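One contact in two related proteins. Structure 1 is citrate synthase from Metallosphaera sedula, which probably catalyses the condensation of oxaloacetate with acetyl-CoA and water to give citrate and free CoA, a step of the tricarboxylic acid cycle: PDB 6ABY (chain A, 2.00 Å), residues 27-32 and 48-53. Structure 2 is citrate synthase from Pyrobaculum aerophilum: PDB 2IBP (chain B, 1.60 Å), residues 46-51 and 67-72. Both blocks share one frame: the second was fitted to the first on N, CA, C and O of the twelve residues, RMSD 0.40 Å. Numbering follows each deposited sequence.

Structure 1 (6ABY); sequences LYYRGY and YLLWYG.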
loop_
_atom_site.group_PDB
_atom_site.type_symbol
_atom_site.label_atom_id
_atom_site.label_comp_id
_atom_site.label_asym_id
_atom_site.label_seq_id
_atom_site.Cartn_x
_atom_site.Cartn_y
_atom_site.Cartn_z
ATOM N N LEU A 27 -22.898 6.748 15.274
ATOM C CA LEU A 27 -22.173 5.888 14.324
ATOM C C LEU A 27 -23.085 4.714 14.041
ATOM O O LEU A 27 -23.603 4.170 15.011
ATOM C CB LEU A 27 -20.849 5.455 14.958
ATOM C CG LEU A 27 -20.086 4.375 14.182
ATOM C CD1 LEU A 27 -19.620 4.903 12.819
ATOM C CD2 LEU A 27 -18.911 3.881 15.007
ATOM N N TYR A 28 -23.221 4.323 12.773
ATOM C CA TYR A 28 -24.081 3.198 12.357
ATOM C C TYR A 28 -23.270 2.266 11.450
ATOM O O TYR A 28 -22.595 2.783 10.533
ATOM C CB TYR A 28 -25.333 3.724 11.647
ATOM C CG TYR A 28 -26.149 4.683 12.473
ATOM C CD1 TYR A 28 -27.195 4.222 13.264
ATOM C CD2 TYR A 28 -25.867 6.036 12.484
ATOM C CE1 TYR A 28 -27.925 5.090 14.061
ATOM C CE2 TYR A 28 -26.587 6.920 13.278
ATOM C CZ TYR A 28 -27.634 6.445 14.046
ATOM O OH TYR A 28 -28.344 7.299 14.831
ATOM N N TYR A 29 -23.403 0.959 11.671
ATOM C CA TYR A 29 -22.961 -0.124 10.773
ATOM C C TYR A 29 -24.212 -0.693 10.114
ATOM O O TYR A 29 -25.044 -1.289 10.826
ATOM C CB TYR A 29 -22.202 -1.236 11.494
ATOM C CG TYR A 29 -20.900 -0.876 12.164
ATOM C CD1 TYR A 29 -20.134 0.212 11.783
ATOM C CD2 TYR A 29 -20.350 -1.734 13.093
ATOM C CE1 TYR A 29 -18.905 0.476 12.384
ATOM C CE2 TYR A 29 -19.137 -1.477 13.717
ATOM C CZ TYR A 29 -18.408 -0.358 13.363
ATOM O OH TYR A 29 -17.207 -0.100 13.974
ATOM N N ARG A 30 -24.325 -0.486 8.803
ATOM C CA ARG A 30 -25.454 -0.933 7.952
ATOM C C ARG A 30 -26.798 -0.525 8.572
ATOM O O ARG A 30 -27.750 -1.305 8.519
ATOM C CB ARG A 30 -25.270 -2.420 7.701
ATOM C CG ARG A 30 -24.107 -2.647 6.748
ATOM C CD ARG A 30 -24.260 -3.882 5.949
ATOM N NE ARG A 30 -23.034 -4.250 5.253
ATOM C CZ ARG A 30 -22.699 -3.850 4.026
ATOM N NH1 ARG A 30 -23.480 -3.041 3.324
ATOM N NH2 ARG A 30 -21.603 -4.327 3.479
ATOM N N GLY A 31 -26.841 0.644 9.180
ATOM C CA GLY A 31 -28.060 1.241 9.731
ATOM C C GLY A 31 -28.278 0.923 11.203
ATOM O O GLY A 31 -29.209 1.575 11.766
ATOM N N TYR A 32 -27.475 0.030 11.820
ATOM C CA TYR A 32 -27.621 -0.355 13.251
ATOM C C TYR A 32 -26.703 0.538 14.087
ATOM O O TYR A 32 -25.511 0.740 13.752
ATOM C CB TYR A 32 -27.378 -1.851 13.479
ATOM C CG TYR A 32 -28.300 -2.781 12.737
ATOM C CD1 TYR A 32 -29.576 -3.068 13.206
ATOM C CD2 TYR A 32 -27.918 -3.335 11.526
ATOM C CE1 TYR A 32 -30.431 -3.891 12.499
ATOM C CE2 TYR A 32 -28.762 -4.163 10.810
ATOM C CZ TYR A 32 -30.027 -4.447 11.296
ATOM O OH TYR A 32 -30.854 -5.265 10.565
ATOM N N TYR A 48 -20.131 -10.484 10.366
ATOM C CA TYR A 48 -21.107 -11.090 9.425
ATOM C C TYR A 48 -21.934 -9.982 8.792
ATOM O O TYR A 48 -22.161 -10.010 7.553
ATOM C CB TYR A 48 -21.989 -12.132 10.113
ATOM C CG TYR A 48 -22.897 -12.864 9.163
ATOM C CD1 TYR A 48 -24.025 -12.240 8.695
ATOM C CD2 TYR A 48 -22.642 -14.172 8.782
ATOM C CE1 TYR A 48 -24.881 -12.877 7.816
ATOM C CE2 TYR A 48 -23.480 -14.833 7.892
ATOM C CZ TYR A 48 -24.599 -14.170 7.415
ATOM O OH TYR A 48 -25.483 -14.765 6.570
ATOM N N LEU A 49 -22.394 -9.045 9.613
ATOM C CA LEU A 49 -23.251 -7.934 9.136
ATOM C C LEU A 49 -22.463 -7.054 8.123
ATOM O O LEU A 49 -23.001 -6.698 7.042
ATOM C CB LEU A 49 -23.665 -7.139 10.369
ATOM C CG LEU A 49 -24.350 -5.810 10.109
ATOM C CD1 LEU A 49 -25.676 -6.001 9.387
ATOM C CD2 LEU A 49 -24.552 -5.068 11.408
ATOM N N LEU A 50 -21.213 -6.734 8.444
ATOM C CA LEU A 50 -20.384 -5.852 7.590
ATOM C C LEU A 50 -20.109 -6.546 6.262
ATOM O O LEU A 50 -20.244 -5.860 5.225
ATOM C CB LEU A 50 -19.104 -5.498 8.348
ATOM C CG LEU A 50 -19.297 -4.471 9.455
ATOM C CD1 LEU A 50 -17.987 -4.184 10.167
ATOM C CD2 LEU A 50 -19.871 -3.178 8.886
ATOM N N TRP A 51 -19.748 -7.832 6.258
ATOM C CA TRP A 51 -19.434 -8.551 5.004
ATOM C C TRP A 51 -20.706 -8.908 4.230
ATOM O O TRP A 51 -20.684 -8.741 3.014
ATOM C CB TRP A 51 -18.591 -9.799 5.237
ATOM C CG TRP A 51 -17.166 -9.470 5.516
ATOM C CD1 TRP A 51 -16.435 -8.467 4.948
ATOM C CD2 TRP A 51 -16.278 -10.164 6.407
ATOM N NE1 TRP A 51 -15.165 -8.481 5.441
ATOM C CE2 TRP A 51 -15.028 -9.496 6.338
ATOM C CE3 TRP A 51 -16.416 -11.262 7.260
ATOM C CZ2 TRP A 51 -13.909 -9.926 7.045
ATOM C CZ3 TRP A 51 -15.323 -11.647 8.014
ATOM C CH2 TRP A 51 -14.091 -10.992 7.896
ATOM N N TYR A 52 -21.753 -9.439 4.870
ATOM C CA TYR A 52 -22.869 -10.058 4.093
ATOM C C TYR A 52 -24.072 -9.132 4.026
ATOM O O TYR A 52 -25.010 -9.488 3.331
ATOM C CB TYR A 52 -23.255 -11.417 4.648
ATOM C CG TYR A 52 -22.180 -12.453 4.514
ATOM C CD1 TYR A 52 -21.816 -12.966 3.279
ATOM C CD2 TYR A 52 -21.516 -12.894 5.638
ATOM C CE1 TYR A 52 -20.809 -13.914 3.176
ATOM C CE2 TYR A 52 -20.492 -13.807 5.547
ATOM C CZ TYR A 52 -20.164 -14.344 4.324
ATOM O OH TYR A 52 -19.162 -15.248 4.331
ATOM N N GLY A 53 -24.045 -8.005 4.731
ATOM C CA GLY A 53 -25.085 -6.972 4.653
ATOM C C GLY A 53 -26.334 -7.254 5.484
ATOM O O GLY A 53 -27.305 -6.531 5.317
#
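With CG anti to its carbonyl carbon (chi1 -72°), Arg30 leaves the type I' turn Tyr29-Tyr32 and carries its guanidinium to the C-terminal end of helix 43-52. NE and NH2 grip one atom side-on, Leu50 O, which lies in the guanidinium plane; NH2 is 2.7 Å from Leu50 O in a fairly straight bond (164°). A long, positively charged side chain suits this helix end, whose last carbonyls point out of it. Gly53 takes positive phi, a conformation readily adopted by glycine, and its CA lies over one face of the guanidinium. Beneath, Leu49 sends CD2 to within 3.8 Å of Tyr32 CD2, while Leu50 lays CD1 over one face of the Tyr29 ring and brings CD2 to 4.0 Å from Tyr29 CB. The Tyr29 hydroxyl hydrogen-bonds to Met174 O and Asp178 N, and the Tyr29 side chain lies about 8 Å from bound oxaloacetate. Tyr28 packs on Leu360 of the second subunit, and buried Trp51 points away, its NE1 bonded to Thr337. The contact thus joins a small antiparallel sheet to a helix end.

Structure 2 (2IBP); sequences LWYRGY and YLILYG.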
loop_
_atom_site.group_PDB
_atom_site.type_symbol
_atom_site.label_atom_id
_atom_site.label_comp_id
_atom_site.label_asym_id
_atom_site.label_seq_id
_atom_site.Cartn_x
_atom_site.Cartn_y
_atom_site.Cartn_z
ATOM N N LEU B 46 -22.749 6.554 15.073
ATOM C CA LEU B 46 -22.090 5.696 14.106
ATOM C C LEU B 46 -23.022 4.530 13.833
ATOM O O LEU B 46 -23.574 3.954 14.774
ATOM C CB LEU B 46 -20.787 5.155 14.695
ATOM C CG LEU B 46 -20.054 4.074 13.907
ATOM C CD1 LEU B 46 -19.651 4.536 12.477
ATOM C CD2 LEU B 46 -18.843 3.602 14.680
ATOM N N TRP B 47 -23.230 4.223 12.556
ATOM C CA TRP B 47 -24.028 3.051 12.165
ATOM C C TRP B 47 -23.202 2.093 11.328
ATOM O O TRP B 47 -22.395 2.524 10.506
ATOM C CB TRP B 47 -25.215 3.430 11.275
ATOM C CG TRP B 47 -26.282 4.291 11.873
ATOM C CD1 TRP B 47 -27.471 3.873 12.408
ATOM C CD2 TRP B 47 -26.320 5.714 11.883
ATOM N NE1 TRP B 47 -28.213 4.953 12.807
ATOM C CE2 TRP B 47 -27.543 6.098 12.466
ATOM C CE3 TRP B 47 -25.423 6.710 11.480
ATOM C CZ2 TRP B 47 -27.908 7.441 12.628
ATOM C CZ3 TRP B 47 -25.797 8.040 11.624
ATOM C CH2 TRP B 47 -27.020 8.390 12.214
ATOM N N TYR B 48 -23.443 0.794 11.513
ATOM C CA TYR B 48 -22.919 -0.229 10.622
ATOM C C TYR B 48 -24.132 -0.868 9.948
ATOM O O TYR B 48 -24.979 -1.453 10.625
ATOM C CB TYR B 48 -22.193 -1.348 11.341
ATOM C CG TYR B 48 -20.944 -0.978 12.075
ATOM C CD1 TYR B 48 -20.162 0.087 11.681
ATOM C CD2 TYR B 48 -20.433 -1.837 13.014
ATOM C CE1 TYR B 48 -18.963 0.368 12.332
ATOM C CE2 TYR B 48 -19.215 -1.599 13.619
ATOM C CZ TYR B 48 -18.488 -0.498 13.265
ATOM O OH TYR B 48 -17.280 -0.226 13.872
ATOM N N ARG B 49 -24.219 -0.754 8.633
ATOM C CA ARG B 49 -25.308 -1.390 7.890
ATOM C C ARG B 49 -26.686 -1.038 8.488
ATOM O O ARG B 49 -27.590 -1.887 8.539
ATOM C CB ARG B 49 -25.111 -2.903 7.862
ATOM C CG ARG B 49 -23.833 -3.386 7.196
ATOM C CD ARG B 49 -23.810 -3.111 5.727
ATOM N NE ARG B 49 -22.780 -3.900 5.058
ATOM C CZ ARG B 49 -22.590 -3.912 3.743
ATOM N NH1 ARG B 49 -23.326 -3.132 2.964
ATOM N NH2 ARG B 49 -21.678 -4.696 3.212
ATOM N N GLY B 50 -26.842 0.206 8.921
ATOM C CA GLY B 50 -28.111 0.685 9.479
ATOM C C GLY B 50 -28.301 0.545 10.980
ATOM O O GLY B 50 -29.258 1.076 11.522
ATOM N N TYR B 51 -27.425 -0.217 11.639
ATOM C CA TYR B 51 -27.508 -0.421 13.093
ATOM C C TYR B 51 -26.583 0.480 13.884
ATOM O O TYR B 51 -25.400 0.580 13.575
ATOM C CB TYR B 51 -27.180 -1.873 13.443
ATOM C CG TYR B 51 -28.155 -2.857 12.876
ATOM C CD1 TYR B 51 -29.281 -3.223 13.591
ATOM C CD2 TYR B 51 -27.979 -3.393 11.614
ATOM C CE1 TYR B 51 -30.182 -4.126 13.079
ATOM C CE2 TYR B 51 -28.876 -4.299 11.090
ATOM C CZ TYR B 51 -29.986 -4.641 11.827
ATOM O OH TYR B 51 -30.904 -5.539 11.331
ATOM N N TYR B 67 -20.092 -10.490 10.365
ATOM C CA TYR B 67 -21.048 -11.048 9.408
ATOM C C TYR B 67 -21.885 -9.909 8.834
ATOM O O TYR B 67 -22.077 -9.818 7.629
ATOM C CB TYR B 67 -21.973 -12.064 10.085
ATOM C CG TYR B 67 -22.922 -12.769 9.129
ATOM C CD1 TYR B 67 -22.649 -14.052 8.680
ATOM C CD2 TYR B 67 -24.028 -12.108 8.608
ATOM C CE1 TYR B 67 -23.471 -14.686 7.754
ATOM C CE2 TYR B 67 -24.866 -12.738 7.688
ATOM C CZ TYR B 67 -24.582 -14.018 7.276
ATOM O OH TYR B 67 -25.426 -14.649 6.374
ATOM N N LEU B 68 -22.437 -9.096 9.726
ATOM C CA LEU B 68 -23.236 -7.945 9.353
ATOM C C LEU B 68 -22.506 -7.024 8.370
ATOM O O LEU B 68 -23.045 -6.650 7.337
ATOM C CB LEU B 68 -23.615 -7.180 10.603
ATOM C CG LEU B 68 -24.334 -5.854 10.398
ATOM C CD1 LEU B 68 -25.679 -6.028 9.676
ATOM C CD2 LEU B 68 -24.537 -5.146 11.731
ATOM N N ILE B 69 -21.276 -6.671 8.699
ATOM C CA ILE B 69 -20.524 -5.770 7.841
ATOM C C ILE B 69 -20.274 -6.407 6.485
ATOM O O ILE B 69 -20.466 -5.772 5.462
ATOM C CB ILE B 69 -19.230 -5.326 8.520
ATOM C CG1 ILE B 69 -19.562 -4.392 9.688
ATOM C CG2 ILE B 69 -18.333 -4.579 7.526
ATOM C CD1 ILE B 69 -18.362 -4.040 10.571
ATOM N N LEU B 70 -19.874 -7.667 6.475
ATOM C CA LEU B 70 -19.581 -8.341 5.225
ATOM C C LEU B 70 -20.813 -8.613 4.349
ATOM O O LEU B 70 -20.828 -8.278 3.152
ATOM C CB LEU B 70 -18.843 -9.637 5.522
ATOM C CG LEU B 70 -18.404 -10.438 4.301
ATOM C CD1 LEU B 70 -17.526 -9.596 3.358
ATOM C CD2 LEU B 70 -17.656 -11.687 4.780
ATOM N N TYR B 71 -21.856 -9.170 4.955
ATOM C CA TYR B 71 -23.049 -9.577 4.204
ATOM C C TYR B 71 -24.184 -8.555 4.124
ATOM O O TYR B 71 -25.112 -8.712 3.315
ATOM C CB TYR B 71 -23.537 -10.926 4.707
ATOM C CG TYR B 71 -22.549 -12.026 4.426
ATOM C CD1 TYR B 71 -22.360 -12.486 3.139
ATOM C CD2 TYR B 71 -21.758 -12.564 5.433
ATOM C CE1 TYR B 71 -21.455 -13.465 2.859
ATOM C CE2 TYR B 71 -20.839 -13.559 5.166
ATOM C CZ TYR B 71 -20.659 -13.980 3.853
ATOM O OH TYR B 71 -19.764 -14.967 3.526
ATOM N N GLY B 72 -24.153 -7.546 4.984
ATOM C CA GLY B 72 -25.100 -6.454 4.918
ATOM C C GLY B 72 -26.354 -6.623 5.742
ATOM O O GLY B 72 -27.238 -5.770 5.720
HETATM O O HOH W 1 -28.683 -3.932 7.161
#
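CG of Arg49 stands anti to the carbonyl carbon (chi1 -61°), which turns the chain from the type I' turn Tyr48-Tyr51 toward the helix end at Gly72. NE and NH2 grip Ile69 O side-on, the acceptor in the guanidinium plane, with NH2 2.8 Å from Ile69 O at 151°. The positive charge suits this helix C-terminus, whose last carbonyls point out of the helix end. Gly72 takes positive phi, a conformation readily adopted by glycine, and its CA lies over one face of the guanidinium. A modelled water donates to Arg49 O and Gly72 O, bridging the two backbones. Underneath, Leu68 CD2 comes within 3.9 Å of Tyr51 CD2, and Ile69 lays CD1 over one face of the Tyr48 ring, 3.9 Å from Tyr48 CD2. The Tyr48 hydroxyl hydrogen-bonds to Ile209 O and, weakly, to Asp213 N. Trp47 faces the second subunit, where its NE1 bonds to Asp400 of that chain, and buried Leu70 points away, its apolar side chain meeting Leu380 on helix 363-382.

Structure 1 against structure 2
The side-on grip of the arginine on the helix end is kept: NE and NH2 of Arg30(A) meet Leu50(A) O as those of Arg49(B) meet Ile69(B) O, and since the acceptor is a backbone oxygen, the exchange of side chain need not disturb it. In the packing, CG of Leu50(A) and CG1 of Ile69(B) lie 0.4 Å apart, and their CD1 atoms 0.6 Å apart, so the touch on Tyr29(A) or Tyr48(B) persists. The second branch differs: CD2 of Leu50(A), near Tyr29(A) CB, has no counterpart in Ile69(B), whose CG2 branches from CB instead. Tyr29(A), Leu49(A) and the end of Arg30(A) keep their places. At Tyr28(A) against Trp47(B), the CG atoms are 0.7 Å apart and the indole adds a second ring, whereas the phenol has its own OH. Trp51(A) and Leu70(B) leave coincident CB atoms in different directions, chi1 -76° against -177°, so a broad indole with an NH in one protein corresponds to a smaller, wholly apolar group in another place in the other.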